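Local coordinates for short chain dehydrogenase (Mycobacterium smegmatis, PDB 3UCX) that is a short-chain dehydrogenase, an oxidoreductase that probably uses a nicotinamide dinucleotide cofactor, at the interface of chains A and B. Numbering follows the deposited sequence. Chains: chain A/B, Short chain dehydrogenase.

Contact 1: the interface of chains A and B. Residues chain A 105, 153-154, 158, 161-162, 165; chain B 169, 172-173, 176.
Two waters meet at the hydroxyl OG1 of B:Thr173, which lies over the aliphatic part of A:Lys161 and helps tie the two chains together. Water 1 sits 2.7 Å from B:Thr173 OG1 and also contacts the backbone O of A:Gln154; water 2 joins the same hydroxyl to the backbone O of A:Gly158. A weak bond to B:Ala169 O adds a partner from its own helix. With OG1 anti to the carbonyl carbon (chi1 -58°), B:Thr173 turns its methyl the other way, and CG2 packs 3.7 Å from A:Gly158 CA, where the lack of a side chain permits close approach. The CE2 corner of A:Phe105 meets B:Thr173 CB at 3.6 Å, the two side chains crossing at about a right angle. Threonine thus offers a polar and an apolar branch to different neighbours.

One turn further along, B:Thr176 OG1 donates a direct hydrogen bond of 2.8 Å to the backbone O of A:Ser153, arriving 37° above the carbonyl plane. A:Lys161 runs outstretched past B:Thr173 in the opposite direction, then bends at its last torsion (chi4 58°). Its terminal amine nitrogen NZ lies 2.8 Å from water 3, which passes the contact on to the amide OE1 of B:Gln172. A:Ser165 returns its hydroxyl to A:Lys161 O at 2.6 Å, and OG and CB of this serine cap the small methyl of B:Ala169.

Small residues and bridging waters let helix 158-179 of one chain fit against its counterpart and the preceding loop, probably stabilising the dimer through the same helix that carries the family's YxxxK catalytic motif.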
# COMPACT_ATOMS: atom_id res chain seq x y z
N PHE A 105 17.13 3.70 -16.24
CA PHE A 105 17.29 2.33 -16.69
C PHE A 105 17.97 2.28 -18.05
O PHE A 105 18.81 1.41 -18.29
CB PHE A 105 15.94 1.59 -16.74
CG PHE A 105 15.51 1.00 -15.43
CD1 PHE A 105 16.29 0.06 -14.79
CD2 PHE A 105 14.28 1.32 -14.88
CE1 PHE A 105 15.89 -0.50 -13.58
CE2 PHE A 105 13.87 0.75 -13.68
CZ PHE A 105 14.66 -0.18 -13.05
N SER A 153 8.97 6.38 -7.04
CA SER A 153 9.38 5.89 -8.36
C SER A 153 10.19 6.95 -9.11
O SER A 153 10.12 7.06 -10.34
CB SER A 153 8.13 5.48 -9.13
OG SER A 153 7.48 4.40 -8.48
N GLN A 154 10.99 7.71 -8.36
CA GLN A 154 11.69 8.84 -8.94
C GLN A 154 12.70 8.38 -9.97
O GLN A 154 13.31 7.29 -9.88
CB GLN A 154 12.36 9.71 -7.86
CG GLN A 154 11.36 10.45 -6.96
CD GLN A 154 12.06 11.23 -5.85
OE1 GLN A 154 13.04 11.90 -6.10
NE2 GLN A 154 11.57 11.11 -4.61
N GLY A 158 15.97 3.62 -10.33
CA GLY A 158 15.42 2.33 -10.74
C GLY A 158 16.17 1.08 -10.31
O GLY A 158 15.55 0.14 -9.79
N LYS A 161 15.78 0.83 -6.50
CA LYS A 161 14.41 0.43 -6.17
C LYS A 161 14.11 -1.04 -6.53
O LYS A 161 13.43 -1.75 -5.76
CB LYS A 161 13.39 1.35 -6.84
CG LYS A 161 11.91 1.06 -6.53
CD LYS A 161 11.02 1.90 -7.44
CE LYS A 161 9.51 1.70 -7.31
NZ LYS A 161 9.10 1.97 -5.94
N MET A 162 14.60 -1.48 -7.68
CA MET A 162 14.36 -2.86 -8.12
C MET A 162 14.93 -3.87 -7.13
O MET A 162 14.23 -4.79 -6.70
CB MET A 162 14.92 -3.13 -9.51
CG MET A 162 14.92 -4.63 -9.91
SD MET A 162 16.00 -4.94 -11.32
CE MET A 162 15.07 -4.04 -12.55
N SER A 165 13.26 -3.60 -3.67
CA SER A 165 11.91 -4.14 -3.75
C SER A 165 11.91 -5.66 -3.75
O SER A 165 11.09 -6.28 -3.09
CB SER A 165 11.20 -3.61 -4.99
OG SER A 165 10.99 -2.20 -4.84
N ALA B 169 8.27 -2.93 -9.50
CA ALA B 169 9.09 -1.78 -9.14
C ALA B 169 9.69 -1.14 -10.42
O ALA B 169 9.58 0.06 -10.64
CB ALA B 169 10.18 -2.19 -8.17
N GLN B 172 7.10 0.69 -12.49
CA GLN B 172 6.77 1.96 -11.90
C GLN B 172 7.82 3.04 -12.23
O GLN B 172 7.47 4.14 -12.67
CB GLN B 172 6.60 1.79 -10.39
CG GLN B 172 5.30 1.04 -10.03
CD GLN B 172 5.19 0.73 -8.56
OE1 GLN B 172 6.19 0.72 -7.85
NE2 GLN B 172 3.95 0.45 -8.09
N THR B 173 9.09 2.73 -12.04
CA THR B 173 10.17 3.65 -12.43
C THR B 173 10.10 3.97 -13.95
O THR B 173 10.31 5.13 -14.37
CB THR B 173 11.54 3.06 -12.10
OG1 THR B 173 11.62 2.77 -10.69
CG2 THR B 173 12.69 4.06 -12.49
N THR B 176 7.78 6.68 -14.83
CA THR B 176 8.38 7.98 -14.60
C THR B 176 9.34 8.33 -15.73
O THR B 176 9.26 9.43 -16.31
CB THR B 176 9.11 8.03 -13.25
OG1 THR B 176 8.18 7.68 -12.23
CG2 THR B 176 9.71 9.43 -12.96
O HOH W 1 12.65 4.72 -9.07
O HOH W 2 12.58 -0.03 -10.15
O HOH W 3 6.41 2.62 -5.37

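Contact 2: the interface of chains A and B. Residues chain A 121-122, 125, 129, 170; chain B 105, 110, 113, 162.
A:Phe122 and B:Phe110 meet at the apolar centre in an edge-to-face arrangement, their ring planes 73° apart. B:Phe110 supplies the edge: its CD2 comes to 3.7 Å from A:Phe122 CG, while CE2 of the same edge reaches the CB of A:Phe122. The far end of the A:Phe122 ring rests against B:Met113, with CZ 3.7 Å from B:Met113 CB. A:Phe122 CG stands anti to its carbonyl carbon (chi1 -62°), a setting that carries the ring out toward both partners. B:Met113 bends at its last torsion, and its methyl CE lies above one face of the B:Phe110 ring, displaced toward the rim, and touches A:Leu125 CD2 at 3.8 Å. Its sulfur SD lies at the edge of the B:Phe105 ring, in the plane of that ring.

Methionine suits such a junction because its flexible thioether can follow the contours of rings and branched chains. B:Met162 does so on the next flank: its methyl CE is packed tightly against A:Val121 CG1, at 3.5 Å, and also reaches A:Met170 SD, at 3.8 Å. A:Met170, lying alongside B:Met162 and pointing the same way, sets its CG over one face of the B:Phe105 ring, near its CE2 and CZ atoms, 3.6 Å from CE2.

At the polar rim, A:Gln129 extends beyond CG to bring its amide NE2 3.2 Å from B:Phe105 O, a distance suited to a hydrogen bond. Water 4 reinforces this link, lying 3.0 Å from B:Phe105 O and near both ends of the glutamine amide. The amide plane stands perpendicular to the B:Phe110 ring as the two side chains pass.

Within the fold, helices 110-130 and 158-179 of chain A here receive the same two helices of chain B, together with its short 3-10 helix 105-107.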
# COMPACT_ATOMS: atom_id res chain seq x y z
N VAL A 121 20.06 -8.90 -2.43
CA VAL A 121 19.01 -9.91 -2.29
C VAL A 121 19.62 -11.27 -1.93
O VAL A 121 19.38 -11.82 -0.85
CB VAL A 121 18.15 -10.02 -3.55
CG1 VAL A 121 17.04 -11.04 -3.34
CG2 VAL A 121 17.56 -8.65 -3.94
N PHE A 122 20.41 -11.82 -2.84
CA PHE A 122 20.92 -13.18 -2.63
C PHE A 122 21.91 -13.28 -1.51
O PHE A 122 21.93 -14.28 -0.79
CB PHE A 122 21.43 -13.79 -3.93
CG PHE A 122 20.38 -13.93 -4.99
CD1 PHE A 122 19.12 -14.42 -4.69
CD2 PHE A 122 20.64 -13.56 -6.30
CE1 PHE A 122 18.13 -14.53 -5.68
CE2 PHE A 122 19.67 -13.68 -7.29
CZ PHE A 122 18.42 -14.16 -6.99
N LEU A 125 19.90 -13.33 1.62
CA LEU A 125 19.24 -14.66 1.75
C LEU A 125 20.27 -15.70 2.23
O LEU A 125 19.99 -16.49 3.14
CB LEU A 125 18.66 -15.11 0.42
CG LEU A 125 17.85 -16.42 0.42
CD1 LEU A 125 16.77 -16.42 1.50
CD2 LEU A 125 17.27 -16.70 -0.96
N GLN A 129 19.83 -17.84 5.59
CA GLN A 129 19.77 -19.29 5.52
C GLN A 129 20.89 -19.94 6.32
O GLN A 129 20.65 -20.91 7.07
CB GLN A 129 19.79 -19.75 4.05
CG GLN A 129 18.50 -19.34 3.34
CD GLN A 129 18.36 -19.83 1.91
OE1 GLN A 129 19.37 -20.07 1.21
NE2 GLN A 129 17.11 -19.98 1.46
N MET A 170 11.12 -10.60 -0.62
CA MET A 170 11.77 -11.76 -0.02
C MET A 170 11.66 -11.74 1.51
O MET A 170 11.42 -12.81 2.14
CB MET A 170 13.24 -11.79 -0.42
CG MET A 170 13.98 -13.03 0.05
SD MET A 170 15.73 -12.89 -0.31
CE MET A 170 16.30 -11.81 0.99
N PHE B 105 11.86 -20.74 0.12
CA PHE B 105 13.17 -20.23 -0.26
C PHE B 105 14.26 -21.22 0.11
O PHE B 105 15.21 -21.41 -0.64
CB PHE B 105 13.45 -18.86 0.39
CG PHE B 105 12.90 -17.69 -0.37
CD1 PHE B 105 13.30 -17.45 -1.67
CD2 PHE B 105 12.05 -16.79 0.24
CE1 PHE B 105 12.80 -16.36 -2.37
CE2 PHE B 105 11.56 -15.70 -0.47
CZ PHE B 105 11.96 -15.47 -1.76
N PHE B 110 19.56 -20.87 -6.16
CA PHE B 110 19.87 -19.50 -6.57
C PHE B 110 19.82 -19.38 -8.11
O PHE B 110 19.35 -18.39 -8.64
CB PHE B 110 21.22 -19.03 -6.00
CG PHE B 110 21.20 -18.72 -4.52
CD1 PHE B 110 21.20 -19.73 -3.59
CD2 PHE B 110 21.19 -17.43 -4.06
CE1 PHE B 110 21.17 -19.45 -2.22
CE2 PHE B 110 21.17 -17.14 -2.71
CZ PHE B 110 21.13 -18.14 -1.78
N MET B 113 16.28 -18.69 -9.27
CA MET B 113 15.85 -17.32 -9.02
C MET B 113 16.54 -16.34 -9.98
O MET B 113 15.90 -15.40 -10.48
CB MET B 113 16.08 -16.97 -7.57
CG MET B 113 15.23 -17.81 -6.62
SD MET B 113 15.34 -17.32 -4.90
CE MET B 113 16.96 -17.98 -4.49
N MET B 162 9.26 -12.54 -5.60
CA MET B 162 10.48 -11.74 -5.70
C MET B 162 10.66 -11.17 -7.10
O MET B 162 10.88 -9.97 -7.27
CB MET B 162 11.73 -12.53 -5.32
CG MET B 162 13.06 -11.82 -5.66
SD MET B 162 14.46 -12.96 -5.62
CE MET B 162 14.45 -13.31 -3.87
O HOH W 4 17.80 -20.37 -1.60

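Contact 1 and contact 2 lie about 20 Å apart, measured between the centres of their C-alpha atoms, on one two-fold symmetric interface. Both use helix 158-179 from each chain, and Phe105 and Met162 recur in them on opposite chains. Helix 110-130 enters at contact 2, where the joint is largely apolar, whereas contact 1 is smaller in its residues and wetter. Symmetry repeats each patch with the chains exchanged. This pairing of two long helices per subunit resembles the four-helix arrangement common in short-chain dehydrogenase dimers, and it may be one of the interfaces that build the deposited tetramer.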